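Local coordinates for protein KLLA0F20702p (Kluyveromyces lactis, PDB 5Y5A) that probably serves as a telomerase subunit that brings the enzyme to chromosome ends by binding the telomere protein Cdc13, at residues 478-483 and 527-532; 425-430 and 535-540; 44-49 and 131-136; 80-85 and 189-194. All coordinates share one frame; numbering follows the deposited sequence.

How the interactions relate
From the N terminus, interaction 3 opens first, on helix 33-53, and closes on helix 113-144. Before it closes, interaction 4 opens on helix 78-105, to close later on helix 179-206, so their segments alternate and the two loops cross. Their centres lie about 10 Å apart; T85 touches both I45 and L133, and Y134 touches C191 and Y194, so that these four helices form one N-terminal block. Much later, interaction 2 opens on helix 421-433 and closes on helix 526-546; interaction 1 is nested inside that loop and ends on the same helix. R427 touches Y482 where these two meet. Interactions 2 and 4 lie on opposite sides of the chain's centre, with nearest atoms about 22 Å apart.

Interaction 1. Residues 478-483 and 527-532; sequences RDYFYE and KEEHSS
E529, on helix 526-546, extends its side chain to the loop 478-483 and meets the hydroxyl of Y480. Its CG stands anti to the carbonyl carbon (chi1 -69°), and beyond CG the chain runs extended. OE2 of E529 lies at the edge of the Y480 ring, in its plane, and accepts a very short hydrogen bond of 2.4 Å from Y480 OH. The ring and carboxylate planes are 49° apart. Y480 OH also bonds to the backbone N of L524, so two partners hold this hydroxyl. The carboxylate of E483 comes close too, its OE1 4.3 Å from E529 OE1; the salt bridge from R533 to E483 would probably offset the repulsion, and a water 2.7 Å from E483 OE1 may also make a weak bond to E529 OE2.

One helical turn on, S532 sends OG anti to its backbone N (chi1 170°) and meets Y482 OH at 2.7 Å, a hydrogen bond in which either could donate. OG sits at the edge of the Y482 ring, while NH1 of R478 lies 3.5 Å above one face, offset toward the rim. R478 is itself held by salt bridges to D485 and D503. A phenylalanine in place of Y482 would probably leave S532 OG without this hydroxyl partner and the loop less firmly tied to the helix.

Y482 occupies the N-cap of helix 483-487, and F481 packs on the bound peptide. The contact thus joins a helix start to a neighbouring helix through two tyrosine hydroxyls, beside the peptide-binding site.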
# COMPACT_ATOMS: atom_id res chain seq x y z
N ARG A 478 14.91 16.72 10.87
CA ARG A 478 14.52 15.66 11.78
C ARG A 478 15.53 14.52 11.75
O ARG A 478 16.42 14.50 10.90
CB ARG A 478 13.15 15.13 11.40
CG ARG A 478 13.11 14.60 9.99
CD ARG A 478 11.77 14.04 9.69
NE ARG A 478 11.65 13.60 8.30
CZ ARG A 478 10.60 12.92 7.86
NH1 ARG A 478 9.63 12.61 8.70
NH2 ARG A 478 10.53 12.54 6.58
N ASP A 479 15.37 13.56 12.66
CA ASP A 479 16.36 12.50 12.79
C ASP A 479 15.85 11.14 12.34
O ASP A 479 16.63 10.18 12.25
CB ASP A 479 16.85 12.43 14.23
CG ASP A 479 17.67 13.64 14.62
OD1 ASP A 479 18.27 14.25 13.71
OD2 ASP A 479 17.71 13.98 15.82
N TYR A 480 14.56 11.04 12.04
CA TYR A 480 13.97 9.77 11.65
C TYR A 480 12.63 9.95 10.95
O TYR A 480 12.03 11.03 10.98
CB TYR A 480 13.80 8.86 12.88
CG TYR A 480 12.90 9.41 13.97
CD1 TYR A 480 11.53 9.15 13.97
CD2 TYR A 480 13.42 10.18 15.01
CE1 TYR A 480 10.71 9.64 14.96
CE2 TYR A 480 12.59 10.67 16.01
CZ TYR A 480 11.24 10.40 15.98
OH TYR A 480 10.41 10.89 16.97
N PHE A 481 12.16 8.88 10.31
CA PHE A 481 10.89 8.88 9.60
C PHE A 481 9.70 8.78 10.56
O PHE A 481 9.79 8.10 11.58
CB PHE A 481 10.83 7.74 8.58
CG PHE A 481 11.35 8.09 7.22
CD1 PHE A 481 12.03 9.28 7.01
CD2 PHE A 481 11.13 7.25 6.14
CE1 PHE A 481 12.51 9.61 5.75
CE2 PHE A 481 11.61 7.57 4.88
CZ PHE A 481 12.29 8.75 4.69
N TYR A 482 8.60 9.44 10.21
CA TYR A 482 7.37 9.35 10.99
C TYR A 482 6.45 8.28 10.40
O TYR A 482 6.74 7.73 9.33
CB TYR A 482 6.67 10.71 11.05
CG TYR A 482 7.49 11.81 11.68
CD1 TYR A 482 8.47 11.52 12.63
CD2 TYR A 482 7.31 13.14 11.33
CE1 TYR A 482 9.24 12.51 13.20
CE2 TYR A 482 8.07 14.15 11.91
CZ TYR A 482 9.03 13.83 12.84
OH TYR A 482 9.79 14.82 13.41
N GLU A 483 5.34 8.00 11.08
CA GLU A 483 4.44 6.91 10.68
C GLU A 483 4.02 7.05 9.23
O GLU A 483 4.09 6.08 8.47
CB GLU A 483 3.19 6.87 11.57
CG GLU A 483 3.43 6.37 13.00
CD GLU A 483 3.62 7.50 14.01
OE1 GLU A 483 4.15 8.57 13.62
OE2 GLU A 483 3.23 7.32 15.18
N LYS A 527 4.23 14.93 21.49
CA LYS A 527 4.09 16.38 21.44
C LYS A 527 5.15 16.99 20.51
O LYS A 527 4.83 17.78 19.61
CB LYS A 527 4.21 16.97 22.84
CG LYS A 527 4.24 18.49 22.87
CD LYS A 527 4.35 19.02 24.30
CE LYS A 527 4.44 20.54 24.32
NZ LYS A 527 4.71 21.06 25.69
N GLU A 528 6.40 16.63 20.75
CA GLU A 528 7.49 17.10 19.91
C GLU A 528 7.27 16.71 18.46
O GLU A 528 7.45 17.53 17.56
CB GLU A 528 8.83 16.58 20.44
CG GLU A 528 9.22 17.24 21.75
CD GLU A 528 10.35 16.52 22.47
OE1 GLU A 528 10.79 17.03 23.52
OE2 GLU A 528 10.78 15.46 21.99
N GLU A 529 6.85 15.47 18.22
CA GLU A 529 6.58 15.04 16.85
C GLU A 529 5.48 15.88 16.23
O GLU A 529 5.56 16.26 15.06
CB GLU A 529 6.22 13.55 16.81
CG GLU A 529 7.40 12.64 17.14
CD GLU A 529 7.11 11.16 16.93
OE1 GLU A 529 5.92 10.78 16.88
OE2 GLU A 529 8.08 10.38 16.81
N HIS A 530 4.45 16.18 17.02
CA HIS A 530 3.37 17.07 16.58
C HIS A 530 3.92 18.47 16.24
O HIS A 530 3.54 19.08 15.24
CB HIS A 530 2.30 17.17 17.67
CG HIS A 530 1.19 18.13 17.35
ND1 HIS A 530 1.13 19.39 17.89
CD2 HIS A 530 0.11 18.01 16.54
CE1 HIS A 530 0.06 20.02 17.43
NE2 HIS A 530 -0.57 19.20 16.61
N SER A 531 4.83 18.96 17.07
CA SER A 531 5.46 20.25 16.84
C SER A 531 6.26 20.24 15.54
O SER A 531 6.17 21.17 14.73
CB SER A 531 6.36 20.62 18.02
OG SER A 531 6.93 21.90 17.84
N SER A 532 7.02 19.17 15.33
CA SER A 532 7.76 18.99 14.09
C SER A 532 6.85 18.99 12.85
O SER A 532 7.21 19.58 11.83
CB SER A 532 8.55 17.68 14.14
OG SER A 532 9.08 17.38 12.85
O HOH W 1 6.65 8.70 14.70

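Interaction 2. Residues 425-430 and 535-540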
# COMPACT_ATOMS: atom_id res chain seq x y z
N MET A 425 -2.14 13.83 7.33
CA MET A 425 -2.99 13.97 6.15
C MET A 425 -2.70 15.28 5.43
O MET A 425 -2.65 15.32 4.20
CB MET A 425 -4.48 13.88 6.53
CG MET A 425 -4.95 12.44 6.80
SD MET A 425 -6.73 12.26 7.04
CE MET A 425 -7.01 13.31 8.46
N ALA A 426 -2.50 16.35 6.18
CA ALA A 426 -2.12 17.62 5.57
C ALA A 426 -0.77 17.53 4.86
O ALA A 426 -0.60 18.10 3.78
CB ALA A 426 -2.11 18.75 6.61
N ARG A 427 0.20 16.82 5.46
CA ARG A 427 1.52 16.66 4.85
C ARG A 427 1.41 15.95 3.51
O ARG A 427 2.05 16.32 2.53
CB ARG A 427 2.47 15.86 5.74
CG ARG A 427 3.04 16.60 6.93
CD ARG A 427 4.09 15.73 7.61
NE ARG A 427 5.22 15.45 6.73
CZ ARG A 427 5.96 14.35 6.79
NH1 ARG A 427 6.98 14.17 5.96
NH2 ARG A 427 5.67 13.41 7.70
N ILE A 428 0.58 14.92 3.49
CA ILE A 428 0.42 14.07 2.33
C ILE A 428 -0.22 14.82 1.16
O ILE A 428 0.23 14.69 0.01
CB ILE A 428 -0.38 12.83 2.74
CG1 ILE A 428 0.52 11.93 3.57
CG2 ILE A 428 -0.95 12.11 1.54
CD1 ILE A 428 -0.23 10.86 4.28
N MET A 429 -1.23 15.63 1.46
CA MET A 429 -1.84 16.49 0.45
C MET A 429 -0.79 17.40 -0.20
O MET A 429 -0.67 17.45 -1.43
CB MET A 429 -2.96 17.34 1.06
CG MET A 429 -4.15 16.53 1.59
SD MET A 429 -5.47 17.61 2.23
CE MET A 429 -6.40 16.47 3.25
N MET A 430 -0.02 18.10 0.62
CA MET A 430 0.97 19.04 0.12
C MET A 430 2.09 18.34 -0.64
O MET A 430 2.55 18.84 -1.66
CB MET A 430 1.55 19.86 1.27
CG MET A 430 0.50 20.61 2.06
SD MET A 430 -0.61 21.54 0.98
CE MET A 430 0.56 22.66 0.25
N GLN A 535 5.69 22.62 12.11
CA GLN A 535 6.72 23.40 11.42
C GLN A 535 6.77 23.08 9.92
O GLN A 535 6.76 23.98 9.09
CB GLN A 535 8.08 23.15 12.06
CG GLN A 535 8.09 23.42 13.55
CD GLN A 535 9.47 23.32 14.14
OE1 GLN A 535 9.84 22.29 14.71
NE2 GLN A 535 10.24 24.39 14.02
N VAL A 536 6.80 21.80 9.58
CA VAL A 536 6.92 21.42 8.18
C VAL A 536 5.67 21.81 7.41
O VAL A 536 5.73 22.09 6.21
CB VAL A 536 7.21 19.90 8.02
CG1 VAL A 536 6.05 19.05 8.55
CG2 VAL A 536 7.51 19.56 6.57
N LEU A 537 4.52 21.86 8.09
CA LEU A 537 3.28 22.21 7.42
C LEU A 537 3.23 23.71 7.17
O LEU A 537 2.79 24.14 6.10
CB LEU A 537 2.07 21.77 8.23
CG LEU A 537 1.66 20.32 7.99
CD1 LEU A 537 0.53 19.92 8.92
CD2 LEU A 537 1.25 20.14 6.53
N VAL A 538 3.68 24.50 8.14
CA VAL A 538 3.73 25.95 7.97
C VAL A 538 4.67 26.28 6.81
O VAL A 538 4.37 27.13 5.98
CB VAL A 538 4.18 26.66 9.27
CG1 VAL A 538 4.53 28.12 9.00
CG2 VAL A 538 3.10 26.59 10.34
N TYR A 539 5.79 25.58 6.74
CA TYR A 539 6.77 25.79 5.68
C TYR A 539 6.22 25.42 4.29
O TYR A 539 6.36 26.17 3.33
CB TYR A 539 8.04 24.99 5.96
CG TYR A 539 9.07 25.09 4.85
CD1 TYR A 539 9.88 26.21 4.73
CD2 TYR A 539 9.23 24.06 3.93
CE1 TYR A 539 10.82 26.30 3.72
CE2 TYR A 539 10.16 24.14 2.92
CZ TYR A 539 10.96 25.27 2.82
OH TYR A 539 11.90 25.36 1.82
N SER A 540 5.61 24.25 4.19
CA SER A 540 5.08 23.81 2.91
C SER A 540 3.91 24.69 2.49
O SER A 540 3.80 25.08 1.33
CB SER A 540 4.66 22.34 2.98
OG SER A 540 5.79 21.51 3.16
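L537 lays its two methyls against the CB of A426: CD2 lies 3.6 Å from A426 CB, and CD1 is nearly as close. CD2 also approaches the backbone N of R427 at 3.6 Å and the CG of R427 at 4.0 Å, so this one branch touches two consecutive residues of helix 421-433. The aliphatic part of R427 continues the contact across V536, whose CG1 is 4.0 Å from R427 CD. CG1 is put there by a first torsion of 63°, between the backbone N and the carbonyl carbon. Beyond this apolar stem, the guanidinium of R427 forms salt bridges with D500, E484 and D485, which would probably balance the charge of this buried residue.

A turn further, M430 and S540 meet with their CB atoms 4.3 Å apart. The S540 hydroxyl turns back to its own helix, with OG bonded to V536 O at 3.1 Å; the backbone N of S540 reaches that oxygen from the opposite face of its plane.

The short axes approach to 10.1 Å and cross at 32°, running in broadly the same direction. This is largely apolar helix-to-helix packing between helices 421-433 and 526-546 in a mostly helical region, and M430 also packs on an aromatic side chain of the bound peptide.

Interaction 3. Residues 44-49 and 131-136; sequences KIMQML and HKLYYS
M46 and L133 form the tight part of the contact, with M46 CG 3.5 Å from L133 CD1. The M46 chain is extended beyond CG, which takes CE past the leucine: CE lies 3.8 Å from L133 CD1 and equally near its CA. The second torsion of L133 (chi2 68°) places CD1 at this meeting point. On the buried flank I45 adds its CG2, 4.1 Å from L133 CD1. T85 of helix 78-105 touches both I45 and L133, and F12 and F15 pack against I45, so this flank merges with the interior.

The looser side is the rim, where the same methyl also faces S136 and K132: M46 CE is 4.0 Å from S136 OG, and K132 is exposed. The S136 hydroxyl is turned to its own helix, its OG bonded to K132 O at 2.6 Å from 43° above the carbonyl plane, while S136 N reaches that oxygen from the other face. An alanine at S136 would probably cost K132 O its second donor and leave the M46 methyl less well covered.

The axes of the two short segments come within 10.9 Å and are 10° from parallel. Near-parallel packing of helices separated by one other helix in sequence is consistent with the TPR-like helical array of the Est1 family.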
# COMPACT_ATOMS: atom_id res chain seq x y z
N LYS A 44 17.40 -29.94 -5.56
CA LYS A 44 18.17 -29.30 -6.62
C LYS A 44 18.14 -27.79 -6.47
O LYS A 44 19.15 -27.12 -6.67
CB LYS A 44 17.62 -29.69 -7.99
CG LYS A 44 17.88 -31.13 -8.38
CD LYS A 44 17.49 -31.38 -9.83
CE LYS A 44 17.87 -32.79 -10.26
NZ LYS A 44 17.56 -33.03 -11.69
N ILE A 45 16.97 -27.27 -6.12
CA ILE A 45 16.79 -25.83 -5.99
C ILE A 45 17.62 -25.29 -4.82
O ILE A 45 18.31 -24.28 -4.97
CB ILE A 45 15.31 -25.48 -5.79
CG1 ILE A 45 14.51 -25.84 -7.05
CG2 ILE A 45 15.14 -24.00 -5.45
CD1 ILE A 45 13.03 -25.50 -6.95
N MET A 46 17.55 -25.98 -3.68
CA MET A 46 18.33 -25.61 -2.51
C MET A 46 19.81 -25.54 -2.87
O MET A 46 20.56 -24.73 -2.33
CB MET A 46 18.11 -26.60 -1.36
CG MET A 46 16.82 -26.37 -0.57
SD MET A 46 16.44 -27.68 0.62
CE MET A 46 14.88 -27.10 1.29
N GLN A 47 20.21 -26.39 -3.80
CA GLN A 47 21.59 -26.43 -4.27
C GLN A 47 21.92 -25.26 -5.19
O GLN A 47 23.04 -24.75 -5.16
CB GLN A 47 21.85 -27.74 -4.99
CG GLN A 47 23.28 -27.95 -5.36
CD GLN A 47 23.52 -29.37 -5.74
OE1 GLN A 47 22.65 -30.21 -5.52
NE2 GLN A 47 24.68 -29.66 -6.30
N MET A 48 20.97 -24.84 -6.01
CA MET A 48 21.16 -23.66 -6.84
C MET A 48 21.34 -22.45 -5.95
O MET A 48 22.22 -21.61 -6.18
CB MET A 48 19.97 -23.44 -7.77
CG MET A 48 19.74 -24.57 -8.76
SD MET A 48 18.20 -24.31 -9.64
CE MET A 48 18.08 -25.83 -10.58
N LEU A 49 20.51 -22.38 -4.91
CA LEU A 49 20.50 -21.26 -3.98
C LEU A 49 21.78 -21.19 -3.15
O LEU A 49 22.24 -20.11 -2.80
CB LEU A 49 19.28 -21.34 -3.07
CG LEU A 49 17.94 -21.02 -3.75
CD1 LEU A 49 16.76 -21.43 -2.88
CD2 LEU A 49 17.87 -19.54 -4.09
N HIS A 131 7.15 -24.68 2.65
CA HIS A 131 7.48 -23.65 3.62
C HIS A 131 8.96 -23.70 3.97
O HIS A 131 9.60 -22.66 4.17
CB HIS A 131 6.64 -23.81 4.88
CG HIS A 131 6.88 -22.73 5.89
ND1 HIS A 131 7.76 -22.87 6.94
CD2 HIS A 131 6.36 -21.49 6.00
CE1 HIS A 131 7.77 -21.76 7.66
NE2 HIS A 131 6.93 -20.91 7.11
N LYS A 132 9.51 -24.91 4.04
CA LYS A 132 10.91 -25.09 4.41
C LYS A 132 11.86 -24.56 3.35
O LYS A 132 12.89 -24.00 3.68
CB LYS A 132 11.22 -26.56 4.69
CG LYS A 132 10.95 -26.97 6.13
CD LYS A 132 11.28 -28.44 6.36
CE LYS A 132 10.90 -28.86 7.78
NZ LYS A 132 11.13 -30.30 8.03
N LEU A 133 11.51 -24.73 2.08
CA LEU A 133 12.35 -24.24 0.99
C LEU A 133 12.63 -22.74 1.11
O LEU A 133 13.74 -22.28 0.89
CB LEU A 133 11.71 -24.55 -0.35
CG LEU A 133 12.53 -24.17 -1.59
CD1 LEU A 133 13.76 -25.04 -1.71
CD2 LEU A 133 11.68 -24.31 -2.83
N TYR A 134 11.60 -21.99 1.49
CA TYR A 134 11.74 -20.54 1.60
C TYR A 134 12.37 -20.10 2.91
O TYR A 134 13.22 -19.21 2.92
CB TYR A 134 10.38 -19.87 1.43
CG TYR A 134 9.83 -20.03 0.04
CD1 TYR A 134 10.51 -19.54 -1.07
CD2 TYR A 134 8.62 -20.68 -0.18
CE1 TYR A 134 10.02 -19.68 -2.34
CE2 TYR A 134 8.11 -20.83 -1.45
CZ TYR A 134 8.81 -20.33 -2.53
OH TYR A 134 8.31 -20.48 -3.80
N TYR A 135 11.95 -20.71 4.01
CA TYR A 135 12.48 -20.36 5.32
C TYR A 135 13.93 -20.83 5.49
O TYR A 135 14.69 -20.22 6.24
CB TYR A 135 11.59 -20.93 6.42
CG TYR A 135 11.95 -20.42 7.81
CD1 TYR A 135 11.69 -19.11 8.17
CD2 TYR A 135 12.54 -21.26 8.75
CE1 TYR A 135 12.01 -18.64 9.42
CE2 TYR A 135 12.86 -20.79 10.01
CZ TYR A 135 12.59 -19.48 10.34
OH TYR A 135 12.91 -19.01 11.59
N SER A 136 14.31 -21.92 4.82
CA SER A 136 15.70 -22.38 4.83
C SER A 136 16.60 -21.31 4.26
O SER A 136 17.68 -21.02 4.78
CB SER A 136 15.90 -23.66 4.00
OG SER A 136 15.20 -24.77 4.55

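Interaction 4. Residues 80-85 and 189-194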
# COMPACT_ATOMS: atom_id res chain seq x y z
N ARG A 80 15.88 -14.69 -8.43
CA ARG A 80 15.37 -15.21 -9.69
C ARG A 80 15.06 -16.70 -9.55
O ARG A 80 14.06 -17.19 -10.07
CB ARG A 80 16.37 -14.97 -10.82
CG ARG A 80 16.56 -13.50 -11.17
CD ARG A 80 17.63 -13.29 -12.24
NE ARG A 80 17.63 -11.92 -12.74
CZ ARG A 80 18.55 -11.42 -13.57
NH1 ARG A 80 19.55 -12.17 -13.99
NH2 ARG A 80 18.46 -10.16 -13.98
N ILE A 81 15.92 -17.40 -8.83
CA ILE A 81 15.72 -18.82 -8.57
C ILE A 81 14.42 -19.02 -7.80
O ILE A 81 13.66 -19.95 -8.07
CB ILE A 81 16.90 -19.42 -7.79
CG1 ILE A 81 18.13 -19.50 -8.69
CG2 ILE A 81 16.55 -20.79 -7.25
CD1 ILE A 81 19.39 -19.84 -7.96
N LEU A 82 14.15 -18.12 -6.86
CA LEU A 82 12.95 -18.21 -6.04
C LEU A 82 11.68 -17.87 -6.82
O LEU A 82 10.61 -18.41 -6.55
CB LEU A 82 13.07 -17.30 -4.81
CG LEU A 82 14.21 -17.66 -3.86
CD1 LEU A 82 14.44 -16.55 -2.85
CD2 LEU A 82 13.92 -18.98 -3.15
N ASP A 83 11.80 -16.96 -7.79
CA ASP A 83 10.66 -16.57 -8.62
C ASP A 83 10.29 -17.71 -9.58
O ASP A 83 9.12 -18.03 -9.76
CB ASP A 83 10.96 -15.29 -9.40
CG ASP A 83 10.85 -14.03 -8.54
OD1 ASP A 83 10.12 -14.05 -7.52
OD2 ASP A 83 11.50 -13.02 -8.87
N LEU A 84 11.30 -18.34 -10.18
CA LEU A 84 11.05 -19.51 -11.01
C LEU A 84 10.52 -20.68 -10.19
O LEU A 84 9.82 -21.56 -10.70
CB LEU A 84 12.33 -19.93 -11.74
CG LEU A 84 12.81 -19.01 -12.87
CD1 LEU A 84 14.13 -19.52 -13.42
CD2 LEU A 84 11.77 -18.93 -13.97
N THR A 85 10.86 -20.68 -8.90
CA THR A 85 10.40 -21.73 -8.00
C THR A 85 8.91 -21.59 -7.72
O THR A 85 8.16 -22.56 -7.79
CB THR A 85 11.17 -21.69 -6.67
OG1 THR A 85 12.55 -22.00 -6.91
CG2 THR A 85 10.58 -22.70 -5.70
N GLN A 189 13.20 -10.91 0.61
CA GLN A 189 11.88 -10.39 0.30
C GLN A 189 11.04 -11.42 -0.44
O GLN A 189 9.85 -11.57 -0.19
CB GLN A 189 12.00 -9.10 -0.52
CG GLN A 189 10.69 -8.35 -0.69
CD GLN A 189 9.87 -8.84 -1.86
OE1 GLN A 189 10.41 -9.36 -2.84
NE2 GLN A 189 8.56 -8.66 -1.78
N ARG A 190 11.66 -12.15 -1.36
CA ARG A 190 10.94 -13.19 -2.08
C ARG A 190 10.52 -14.32 -1.15
O ARG A 190 9.41 -14.83 -1.25
CB ARG A 190 11.78 -13.73 -3.23
CG ARG A 190 11.99 -12.72 -4.35
CD ARG A 190 10.66 -12.16 -4.85
NE ARG A 190 10.80 -11.65 -6.20
CZ ARG A 190 10.98 -10.37 -6.50
NH1 ARG A 190 11.02 -9.45 -5.54
NH2 ARG A 190 11.12 -10.00 -7.76
N CYS A 191 11.42 -14.70 -0.24
CA CYS A 191 11.11 -15.75 0.72
C CYS A 191 9.91 -15.36 1.57
O CYS A 191 8.99 -16.15 1.77
CB CYS A 191 12.31 -16.04 1.63
SG CYS A 191 13.67 -16.85 0.80
N LEU A 192 9.92 -14.12 2.06
CA LEU A 192 8.82 -13.62 2.86
C LEU A 192 7.54 -13.51 2.02
O LEU A 192 6.45 -13.78 2.51
CB LEU A 192 9.18 -12.28 3.48
CG LEU A 192 10.36 -12.33 4.47
CD1 LEU A 192 10.87 -10.93 4.74
CD2 LEU A 192 9.95 -13.01 5.77
N LEU A 193 7.69 -13.11 0.76
CA LEU A 193 6.54 -13.00 -0.14
C LEU A 193 5.87 -14.35 -0.40
O LEU A 193 4.64 -14.46 -0.35
CB LEU A 193 6.95 -12.38 -1.48
CG LEU A 193 5.84 -12.27 -2.55
CD1 LEU A 193 4.72 -11.32 -2.11
CD2 LEU A 193 6.39 -11.85 -3.90
N TYR A 194 6.67 -15.37 -0.68
CA TYR A 194 6.10 -16.65 -1.09
C TYR A 194 5.69 -17.51 0.10
O TYR A 194 4.84 -18.39 -0.02
CB TYR A 194 7.07 -17.39 -2.00
CG TYR A 194 7.30 -16.67 -3.30
CD1 TYR A 194 6.22 -16.17 -4.03
CD2 TYR A 194 8.59 -16.45 -3.79
CE1 TYR A 194 6.42 -15.49 -5.23
CE2 TYR A 194 8.79 -15.76 -4.98
CZ TYR A 194 7.71 -15.29 -5.70
OH TYR A 194 7.91 -14.62 -6.89
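The Y194 ring and the R190 guanidinium both present an edge to D83. D83 OD1 lies in the ring plane of Y194 and accepts a very short hydrogen bond of 2.4 Å from its OH; the carboxylate stands almost perpendicular to the ring, their planes 87° apart. The ring of W86 stacks on that of Y194. At the guanidinium edge R190 grips the aspartate side-on with two nitrogens: NE bonds to D83 OD1 at 2.8 Å, and NH2 to D83 OD2 at 3.2 Å. Each oxygen uses its syn lone pair, and both partners lie close to the guanidinium plane. The two-point grip on both oxygens, with the Y194 bond to OD1, would limit the carboxylate's rotation; NE makes a further, weak bond to OD2.

The R190 chain bends at its second torsion (chi2 -54°), which turns CD away from the extended course. Elsewhere on the guanidinium edge, R190 NH1 bonds to Q189 OE1 at 2.8 Å, so a residue of the same helix helps to hold the group in place.

Beside this polar cluster L82 supplies the apolar part. Its CD1 meets C191 SG at 3.7 Å and R190 CB at 3.9 Å, while Y194 CE2 passes 3.6 Å from the carbonyl O of L82.

The short axes come within 9.8 Å and are 20° from parallel. A salt bridge and a tyrosine hydrogen bond thus join helices 78-105 and 179-206, two near-parallel members of the TPR-like helical array expected for the Est1 N-terminal family region.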